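Local coordinates for protein BexL (Amycolatopsis orientalis, PDB 4XRW) that probably acts as a di-domain aromatase/cyclase that guides ring closure and aromatisation of a polyketide chain in BE-7585A biosynthesis, at residues H232-V237 against Y248-L253; P169-S174 against L284-I289; H26-D31 against S154-L159. All blocks are in the same frame, centred on the assembly; numbering follows the deposited sequence.

In the fold
Interaction 3 comes first along the chain and joins strand 22-30 to helix 138-166 in the N-terminal helix-grip domain. That helix leads into strand 172-181, where interaction 2 opens the second domain; interaction 1 is nested inside the loop it closes. Interactions 1 and 2 share one antiparallel sheet: the first ties neighbouring strands 231-241 and 245-250, the second edge strand 172-181 and the end of strand 274-284. Their centres lie about 18 Å apart; that of interaction 3 is about 25 Å from the first and about 20 Å from the second. Interaction 3 holds sheet to helix in one domain, and interactions 1 and 2 fasten strands in the other, consistent with a di-domain enzyme.

Interaction 1: H232-V237 against Y248-L253; sequences HTTESV and YKQTTL
The carbonyl oxygen E235 O receives two successive backbone N-H groups, a sound bond from T251 N at 2.9 Å and a weak one from T252 N at 3.5 Å. One residue facing two in this way recalls a classic beta bulge, here where strand 245-250 runs out of the hairpin it forms with strand 231-241 in the helix-grip sheet. Further in, the pairing is regular: V237 and K249 form an antiparallel hydrogen-bonded pair, and S236 and Q250 a non-hydrogen-bonded one.

Beyond the strand end, threonine hydroxyls carry on the pairing. T252 OG1 sits between its own backbone N and carbonyl carbon (chi1 55°) and accepts E235 N at 2.8 Å, almost straight at 175°. T251 OG1 donates to E235 OE2 at 2.8 Å, meeting the carboxylate on its anti side, 26° out of the plane. The other oxygen, OE1, forms a salt bridge with R221, so both ends of the carboxylate are held. K249 leads away and its NZ bonds to the carbonyls of P48, P52 and T54, bridging to the N-terminal domain.

On the face shared with S236, the Q250 amide is pinned from two ends, OE1 by H260 ND1 and NE2 by T252 O at 2.8 Å. T234 lays its methyl against this amide, CG2 lying 3.3 Å from Q250 NE2.

Interaction 2: P169-S174 against L284-I289; sequences PELTFS and LNTANI
F173 turns the edge of its ring to L284, with CE2 3.9 Å from L284 CG and that carbon lying in the ring plane. L284 CD1 and CD2 are each 4.2 Å from F173 CE2; CD2 keeps close to the ring plane with CG, while CD1 stands off to one side. The phenylalanine gets there with CG between its backbone N and carbonyl carbon (chi1 60°), a setting that swings the ring toward the partner segment although its CB does not point that way.

L171 and T286 cross at about a right angle and meet methyl to methyl. L171 CD2 and T286 CG2 are 3.3 Å apart, tighter than usual van der Waals contact. A single hydrogen bond joins the two segments, from L284 N to L171 O at 2.8 Å. It is fairly straight, at 164°.

This bond lies where edge strand 172-181 begins and strand 274-284 ends, pairing the first and last strands of the second helix-grip sheet. The long C-terminal helix 299-326 covers the same spot: L171 packs on V299, L284 on A302 and R303, and F173 on R303, whose NH1 also binds E170 O.

With an alanine in place of L284, the edge of F173 would probably lose its branched neighbour at CE2 and a gap would open beneath helix 299-326. L284 CG also lies 3.8 Å from L171 O, beside the bonded carbonyl.

Interaction 3: H26-D31 against S154-L159; sequences HDILVD and SELAAL
Apolar contact between I28 and L156 forms the middle of this interface, the two side chains sliding past each other in opposite directions. I28 CG2 approaches L156 CB at 4.1 Å and L156 CD2 at 4.2 Å. The other branch goes further: with CG1 anti to the backbone N (chi1 -157°), I28 reaches over the helix backbone, where its CD1 stands 3.9 Å from A157 CA.

Carbon also packs against backbone polar groups. I28 CD1 comes within 3.6 Å of the carbonyl oxygen L156 O, while L156 in return sends a methyl up to the strand. That methyl, L156 CD1, touches H26 CB at 3.6 Å and D27 N at 3.7 Å, nestling against the main chain where H26 joins D27. The two residues thus interlock, each laying a methyl on the backbone of the other segment.

Strand 26-30 and helix 154-159 run nearly parallel, 8° apart, with their axes 8.5 Å from each other at closest approach. The contact belongs to the helix-grip fold of the first domain, in which the curved antiparallel sheet wraps the long helix 138-166; here the helix meets edge strand 22-30. H26, I28 and V30 all direct CB toward the helix. V125 of the adjacent strand 123-133 and W113 of strand 106-117, one further across, pack on L159, W113 also reaching L156.

No hydrogen bond links the two segments, and the polar ties run to other turns of the same helix. The H26 ring leads away from L156 and its NE2 bonds to D149 OD1. Farther along the strand, L29 O receives K160 NZ, and D31 N bonds to E164 OE2.

Interaction 1: H232-V237 against Y248-L253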
loop_
_atom_site.group_PDB
_atom_site.type_symbol
_atom_site.label_atom_id
_atom_site.label_comp_id
_atom_site.label_asym_id
_atom_site.label_seq_id
_atom_site.Cartn_x
_atom_site.Cartn_y
_atom_site.Cartn_z
ATOM N N HIS A 232 13.345 -17.835 0.975
ATOM C CA HIS A 232 13.159 -16.390 0.980
ATOM C C HIS A 232 13.035 -15.812 2.370
ATOM O O HIS A 232 12.642 -16.485 3.319
ATOM C CB HIS A 232 11.932 -16.033 0.173
ATOM C CG HIS A 232 12.004 -16.496 -1.242
ATOM N ND1 HIS A 232 11.318 -17.603 -1.697
ATOM C CD2 HIS A 232 12.721 -16.034 -2.294
ATOM C CE1 HIS A 232 11.586 -17.786 -2.976
ATOM N NE2 HIS A 232 12.435 -16.850 -3.363
ATOM N N THR A 233 13.427 -14.544 2.488
ATOM C CA THR A 233 13.195 -13.742 3.671
ATOM C C THR A 233 12.525 -12.453 3.173
ATOM O O THR A 233 13.103 -11.738 2.376
ATOM C CB THR A 233 14.467 -13.424 4.450
ATOM O OG1 THR A 233 15.115 -14.647 4.843
ATOM C CG2 THR A 233 14.128 -12.641 5.690
ATOM N N THR A 234 11.299 -12.220 3.621
ATOM C CA THR A 234 10.413 -11.224 3.040
ATOM C C THR A 234 9.766 -10.378 4.118
ATOM O O THR A 234 9.344 -10.912 5.138
ATOM C CB THR A 234 9.294 -11.907 2.227
ATOM O OG1 THR A 234 9.894 -12.882 1.343
ATOM C CG2 THR A 234 8.558 -10.886 1.404
ATOM N N GLU A 235 9.668 -9.066 3.882
ATOM C CA GLU A 235 9.026 -8.160 4.817
ATOM C C GLU A 235 7.785 -7.580 4.179
ATOM O O GLU A 235 7.795 -7.217 3.000
ATOM C CB GLU A 235 9.982 -7.042 5.211
ATOM C CG GLU A 235 9.407 -6.014 6.197
ATOM C CD GLU A 235 10.367 -4.849 6.439
ATOM O OE1 GLU A 235 11.369 -5.050 7.187
ATOM O OE2 GLU A 235 10.122 -3.743 5.863
ATOM N N SER A 236 6.721 -7.489 4.966
ATOM C CA SER A 236 5.561 -6.681 4.645
ATOM C C SER A 236 5.136 -5.861 5.858
ATOM O O SER A 236 5.460 -6.204 7.003
ATOM C CB SER A 236 4.409 -7.565 4.192
ATOM O OG SER A 236 4.067 -8.437 5.267
ATOM N N VAL A 237 4.397 -4.789 5.605
ATOM C CA VAL A 237 3.813 -3.995 6.674
ATOM C C VAL A 237 2.301 -4.213 6.606
ATOM O O VAL A 237 1.720 -4.162 5.511
ATOM C CB VAL A 237 4.179 -2.506 6.531
ATOM C CG1 VAL A 237 3.374 -1.669 7.504
ATOM C CG2 VAL A 237 5.679 -2.323 6.730
ATOM N N TYR A 248 -2.170 -5.108 3.732
ATOM C CA TYR A 248 -0.713 -5.118 3.780
ATOM C C TYR A 248 -0.070 -4.718 2.480
ATOM O O TYR A 248 -0.723 -4.661 1.415
ATOM C CB TYR A 248 -0.187 -6.499 4.224
ATOM C CG TYR A 248 -0.509 -7.642 3.277
ATOM C CD1 TYR A 248 0.402 -8.049 2.323
ATOM C CD2 TYR A 248 -1.729 -8.310 3.359
ATOM C CE1 TYR A 248 0.118 -9.115 1.461
ATOM C CE2 TYR A 248 -2.026 -9.373 2.502
ATOM C CZ TYR A 248 -1.096 -9.752 1.549
ATOM O OH TYR A 248 -1.356 -10.794 0.687
ATOM N N LYS A 249 1.210 -4.390 2.596
ATOM C CA LYS A 249 2.058 -4.090 1.460
ATOM C C LYS A 249 3.391 -4.761 1.663
ATOM O O LYS A 249 3.966 -4.680 2.769
ATOM C CB LYS A 249 2.261 -2.567 1.279
ATOM C CG LYS A 249 3.361 -2.233 0.282
ATOM C CD LYS A 249 3.434 -0.742 -0.014
ATOM C CE LYS A 249 2.468 -0.301 -1.095
ATOM N NZ LYS A 249 2.604 1.170 -1.460
ATOM N N GLN A 250 3.878 -5.410 0.605
ATOM C CA GLN A 250 5.194 -6.033 0.626
ATOM C C GLN A 250 6.259 -4.973 0.416
ATOM O O GLN A 250 6.227 -4.215 -0.562
ATOM C CB GLN A 250 5.315 -7.127 -0.438
ATOM C CG GLN A 250 6.544 -7.940 -0.306
ATOM C CD GLN A 250 6.549 -9.217 -1.176
ATOM O OE1 GLN A 250 5.507 -9.774 -1.462
ATOM N NE2 GLN A 250 7.734 -9.682 -1.548
ATOM N N THR A 251 7.205 -4.892 1.339
ATOM C CA THR A 251 8.217 -3.834 1.260
ATOM C C THR A 251 9.562 -4.284 0.710
ATOM O O THR A 251 10.384 -3.445 0.311
ATOM C CB THR A 251 8.427 -3.207 2.634
ATOM O OG1 THR A 251 8.698 -4.244 3.564
ATOM C CG2 THR A 251 7.166 -2.437 3.047
ATOM N N THR A 252 9.792 -5.593 0.661
ATOM C CA THR A 252 10.977 -6.156 0.034
ATOM C C THR A 252 10.497 -6.956 -1.179
ATOM O O THR A 252 9.918 -8.029 -1.027
ATOM C CB THR A 252 11.765 -7.051 0.999
ATOM O OG1 THR A 252 10.889 -8.050 1.523
ATOM C CG2 THR A 252 12.350 -6.237 2.162
ATOM N N LEU A 253 10.688 -6.414 -2.374
ATOM C CA LEU A 253 10.095 -7.016 -3.567
ATOM C C LEU A 253 11.110 -7.816 -4.386
ATOM O O LEU A 253 12.272 -7.418 -4.491
ATOM C CB LEU A 253 9.464 -5.942 -4.464
ATOM C CG LEU A 253 8.325 -5.110 -3.859
ATOM C CD1 LEU A 253 8.190 -3.756 -4.543
ATOM C CD2 LEU A 253 7.008 -5.864 -3.965
#

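Interaction 2: P169-S174 against L284-I289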
loop_
_atom_site.group_PDB
_atom_site.type_symbol
_atom_site.label_atom_id
_atom_site.label_comp_id
_atom_site.label_asym_id
_atom_site.label_seq_id
_atom_site.Cartn_x
_atom_site.Cartn_y
_atom_site.Cartn_z
ATOM N N PRO A 169 -3.248 -2.229 -18.071
ATOM C CA PRO A 169 -3.856 -3.427 -17.491
ATOM C C PRO A 169 -3.068 -4.698 -17.754
ATOM O O PRO A 169 -3.397 -5.705 -17.136
ATOM C CB PRO A 169 -5.235 -3.500 -18.176
ATOM C CG PRO A 169 -5.406 -2.237 -18.884
ATOM C CD PRO A 169 -4.047 -1.726 -19.198
ATOM N N GLU A 170 -2.079 -4.674 -18.652
ATOM C CA GLU A 170 -1.281 -5.878 -18.885
ATOM C C GLU A 170 -0.259 -6.095 -17.765
ATOM O O GLU A 170 0.113 -7.234 -17.468
ATOM C CB GLU A 170 -0.570 -5.813 -20.232
ATOM C CG GLU A 170 -1.505 -5.972 -21.438
ATOM C CD GLU A 170 -0.782 -5.824 -22.769
ATOM O OE1 GLU A 170 0.471 -5.876 -22.782
ATOM O OE2 GLU A 170 -1.468 -5.648 -23.800
ATOM N N LEU A 171 0.161 -5.001 -17.134
ATOM C CA LEU A 171 1.177 -5.051 -16.090
ATOM C C LEU A 171 0.577 -5.122 -14.692
ATOM O O LEU A 171 1.246 -5.536 -13.751
ATOM C CB LEU A 171 2.083 -3.831 -16.187
ATOM C CG LEU A 171 2.733 -3.610 -17.558
ATOM C CD1 LEU A 171 3.626 -2.393 -17.527
ATOM C CD2 LEU A 171 3.509 -4.827 -18.000
ATOM N N THR A 172 -0.671 -4.716 -14.559
ATOM C CA THR A 172 -1.315 -4.598 -13.249
ATOM C C THR A 172 -2.497 -5.519 -13.217
ATOM O O THR A 172 -3.340 -5.456 -14.100
ATOM C CB THR A 172 -1.774 -3.165 -12.986
ATOM O OG1 THR A 172 -0.633 -2.313 -13.000
ATOM C CG2 THR A 172 -2.491 -3.031 -11.632
ATOM N N PHE A 173 -2.575 -6.377 -12.203
ATOM C CA PHE A 173 -3.696 -7.299 -12.109
ATOM C C PHE A 173 -3.984 -7.586 -10.650
ATOM O O PHE A 173 -3.132 -7.398 -9.789
ATOM C CB PHE A 173 -3.415 -8.588 -12.889
ATOM C CG PHE A 173 -2.224 -9.346 -12.409
ATOM C CD1 PHE A 173 -2.374 -10.388 -11.515
ATOM C CD2 PHE A 173 -0.944 -9.012 -12.832
ATOM C CE1 PHE A 173 -1.278 -11.107 -11.066
ATOM C CE2 PHE A 173 0.164 -9.714 -12.383
ATOM C CZ PHE A 173 -0.011 -10.772 -11.487
ATOM N N SER A 174 -5.203 -8.023 -10.395
ATOM C CA SER A 174 -5.659 -8.272 -9.056
ATOM C C SER A 174 -6.478 -9.544 -9.072
ATOM O O SER A 174 -7.139 -9.847 -10.063
ATOM C CB SER A 174 -6.456 -7.095 -8.556
ATOM O OG SER A 174 -7.250 -7.444 -7.443
ATOM N N LEU A 284 3.672 -5.792 -12.388
ATOM C CA LEU A 284 4.880 -6.479 -12.845
ATOM C C LEU A 284 6.036 -5.559 -13.200
ATOM O O LEU A 284 5.851 -4.403 -13.563
ATOM C CB LEU A 284 4.553 -7.349 -14.056
ATOM C CG LEU A 284 3.630 -8.518 -13.807
ATOM C CD1 LEU A 284 3.259 -9.174 -15.140
ATOM C CD2 LEU A 284 4.306 -9.500 -12.903
ATOM N N ASN A 285 7.241 -6.097 -13.053
ATOM C CA ASN A 285 8.469 -5.431 -13.429
ATOM C C ASN A 285 8.898 -6.123 -14.712
ATOM O O ASN A 285 9.380 -7.254 -14.679
ATOM C CB ASN A 285 9.529 -5.576 -12.333
ATOM C CG ASN A 285 10.737 -4.709 -12.559
ATOM O OD1 ASN A 285 10.935 -4.168 -13.642
ATOM N ND2 ASN A 285 11.565 -4.574 -11.523
ATOM N N THR A 286 8.686 -5.478 -15.845
ATOM C CA THR A 286 8.954 -6.139 -17.118
ATOM C C THR A 286 10.455 -6.235 -17.379
ATOM O O THR A 286 10.887 -7.097 -18.118
ATOM C CB THR A 286 8.265 -5.397 -18.286
ATOM O OG1 THR A 286 8.716 -4.041 -18.311
ATOM C CG2 THR A 286 6.760 -5.405 -18.104
ATOM N N ALA A 287 11.249 -5.369 -16.752
ATOM C CA ALA A 287 12.692 -5.310 -17.010
ATOM C C ALA A 287 13.414 -6.600 -16.645
ATOM O O ALA A 287 14.504 -6.877 -17.158
ATOM C CB ALA A 287 13.320 -4.158 -16.242
ATOM N N ASN A 288 12.819 -7.375 -15.745
ATOM C CA ASN A 288 13.480 -8.561 -15.213
ATOM C C ASN A 288 12.865 -9.889 -15.648
ATOM O O ASN A 288 13.298 -10.942 -15.193
ATOM C CB ASN A 288 13.491 -8.477 -13.686
ATOM C CG ASN A 288 14.285 -7.300 -13.194
ATOM O OD1 ASN A 288 15.348 -6.994 -13.738
ATOM N ND2 ASN A 288 13.770 -6.612 -12.173
ATOM N N ILE A 289 11.874 -9.848 -16.533
ATOM C CA ILE A 289 11.152 -11.058 -16.910
ATOM C C ILE A 289 12.076 -12.052 -17.622
ATOM O O ILE A 289 12.020 -13.261 -17.367
ATOM C CB ILE A 289 9.951 -10.741 -17.814
ATOM C CG1 ILE A 289 8.900 -9.965 -17.022
ATOM C CG2 ILE A 289 9.320 -12.031 -18.352
ATOM C CD1 ILE A 289 7.764 -9.436 -17.852
#

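Interaction 3: H26-D31 against S154-L159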
loop_
_atom_site.group_PDB
_atom_site.type_symbol
_atom_site.label_atom_id
_atom_site.label_comp_id
_atom_site.label_asym_id
_atom_site.label_seq_id
_atom_site.Cartn_x
_atom_site.Cartn_y
_atom_site.Cartn_z
ATOM N N HIS A 26 6.357 22.108 -6.830
ATOM C CA HIS A 26 7.054 21.169 -7.684
ATOM C C HIS A 26 6.079 20.660 -8.737
ATOM O O HIS A 26 4.866 20.633 -8.514
ATOM C CB HIS A 26 7.618 20.022 -6.854
ATOM C CG HIS A 26 8.629 20.449 -5.843
ATOM N ND1 HIS A 26 8.288 20.968 -4.607
ATOM C CD2 HIS A 26 9.981 20.416 -5.878
ATOM C CE1 HIS A 26 9.390 21.245 -3.934
ATOM N NE2 HIS A 26 10.430 20.916 -4.682
ATOM N N ASP A 27 6.570 20.308 -9.919
ATOM C CA ASP A 27 5.678 19.687 -10.891
ATOM C C ASP A 27 6.391 18.602 -11.692
ATOM O O ASP A 27 7.613 18.455 -11.611
ATOM C CB ASP A 27 5.048 20.742 -11.808
ATOM C CG ASP A 27 6.061 21.577 -12.523
ATOM O OD1 ASP A 27 6.876 21.006 -13.282
ATOM O OD2 ASP A 27 6.038 22.808 -12.324
ATOM N N ILE A 28 5.586 17.802 -12.385
ATOM C CA ILE A 28 6.057 16.731 -13.247
ATOM C C ILE A 28 5.002 16.492 -14.321
ATOM O O ILE A 28 3.830 16.797 -14.109
ATOM C CB ILE A 28 6.339 15.450 -12.447
ATOM C CG1 ILE A 28 7.323 14.556 -13.196
ATOM C CG2 ILE A 28 5.045 14.721 -12.120
ATOM C CD1 ILE A 28 8.026 13.554 -12.343
ATOM N N LEU A 29 5.420 15.971 -15.484
ATOM C CA LEU A 29 4.477 15.571 -16.525
ATOM C C LEU A 29 4.212 14.100 -16.386
ATOM O O LEU A 29 5.139 13.331 -16.122
ATOM C CB LEU A 29 5.025 15.871 -17.934
ATOM C CG LEU A 29 5.355 17.326 -18.245
ATOM C CD1 LEU A 29 6.115 17.408 -19.575
ATOM C CD2 LEU A 29 4.104 18.188 -18.290
ATOM N N VAL A 30 2.955 13.698 -16.568
ATOM C CA VAL A 30 2.547 12.301 -16.432
ATOM C C VAL A 30 1.758 11.849 -17.675
ATOM O O VAL A 30 0.861 12.556 -18.128
ATOM C CB VAL A 30 1.675 12.096 -15.166
ATOM C CG1 VAL A 30 1.148 10.666 -15.088
ATOM C CG2 VAL A 30 2.472 12.463 -13.895
ATOM N N ASP A 31 2.074 10.667 -18.205
ATOM C CA ASP A 31 1.449 10.211 -19.454
ATOM C C ASP A 31 0.144 9.448 -19.201
ATOM O O ASP A 31 -0.007 8.272 -19.551
ATOM C CB ASP A 31 2.430 9.355 -20.263
ATOM C CG ASP A 31 3.661 10.144 -20.718
ATOM O OD1 ASP A 31 3.559 11.380 -20.927
ATOM O OD2 ASP A 31 4.738 9.526 -20.857
ATOM N N SER A 154 10.767 13.220 -4.776
ATOM C CA SER A 154 10.735 11.767 -4.818
ATOM C C SER A 154 9.289 11.283 -4.980
ATOM O O SER A 154 9.043 10.319 -5.685
ATOM C CB SER A 154 11.392 11.168 -3.569
ATOM O OG SER A 154 10.758 11.588 -2.379
ATOM N N GLU A 155 8.340 11.963 -4.338
ATOM C CA GLU A 155 6.934 11.624 -4.445
ATOM C C GLU A 155 6.428 11.792 -5.869
ATOM O O GLU A 155 5.721 10.928 -6.375
ATOM C CB GLU A 155 6.108 12.486 -3.474
ATOM C CG GLU A 155 4.633 12.320 -3.559
ATOM C CD GLU A 155 3.914 12.881 -2.336
ATOM O OE1 GLU A 155 3.822 14.124 -2.196
ATOM O OE2 GLU A 155 3.449 12.063 -1.515
ATOM N N LEU A 156 6.776 12.906 -6.514
ATOM C CA LEU A 156 6.308 13.161 -7.884
ATOM C C LEU A 156 6.949 12.181 -8.872
ATOM O O LEU A 156 6.307 11.714 -9.817
ATOM C CB LEU A 156 6.612 14.606 -8.304
ATOM C CG LEU A 156 5.693 15.682 -7.736
ATOM C CD1 LEU A 156 6.046 17.079 -8.256
ATOM C CD2 LEU A 156 4.236 15.338 -8.057
ATOM N N ALA A 157 8.220 11.862 -8.663
ATOM C CA ALA A 157 8.893 10.916 -9.547
ATOM C C ALA A 157 8.252 9.527 -9.442
ATOM O O ALA A 157 8.032 8.862 -10.444
ATOM C CB ALA A 157 10.337 10.838 -9.215
ATOM N N ALA A 158 7.940 9.105 -8.219
ATOM C CA ALA A 158 7.288 7.812 -8.007
ATOM C C ALA A 158 5.852 7.855 -8.554
ATOM O O ALA A 158 5.365 6.874 -9.116
ATOM C CB ALA A 158 7.307 7.447 -6.522
ATOM N N LEU A 159 5.172 8.986 -8.419
ATOM C CA LEU A 159 3.825 9.117 -8.952
ATOM C C LEU A 159 3.811 8.872 -10.463
ATOM O O LEU A 159 2.989 8.117 -10.977
ATOM C CB LEU A 159 3.250 10.494 -8.658
ATOM C CG LEU A 159 1.900 10.826 -9.286
ATOM C CD1 LEU A 159 0.784 10.107 -8.543
ATOM C CD2 LEU A 159 1.661 12.304 -9.287
#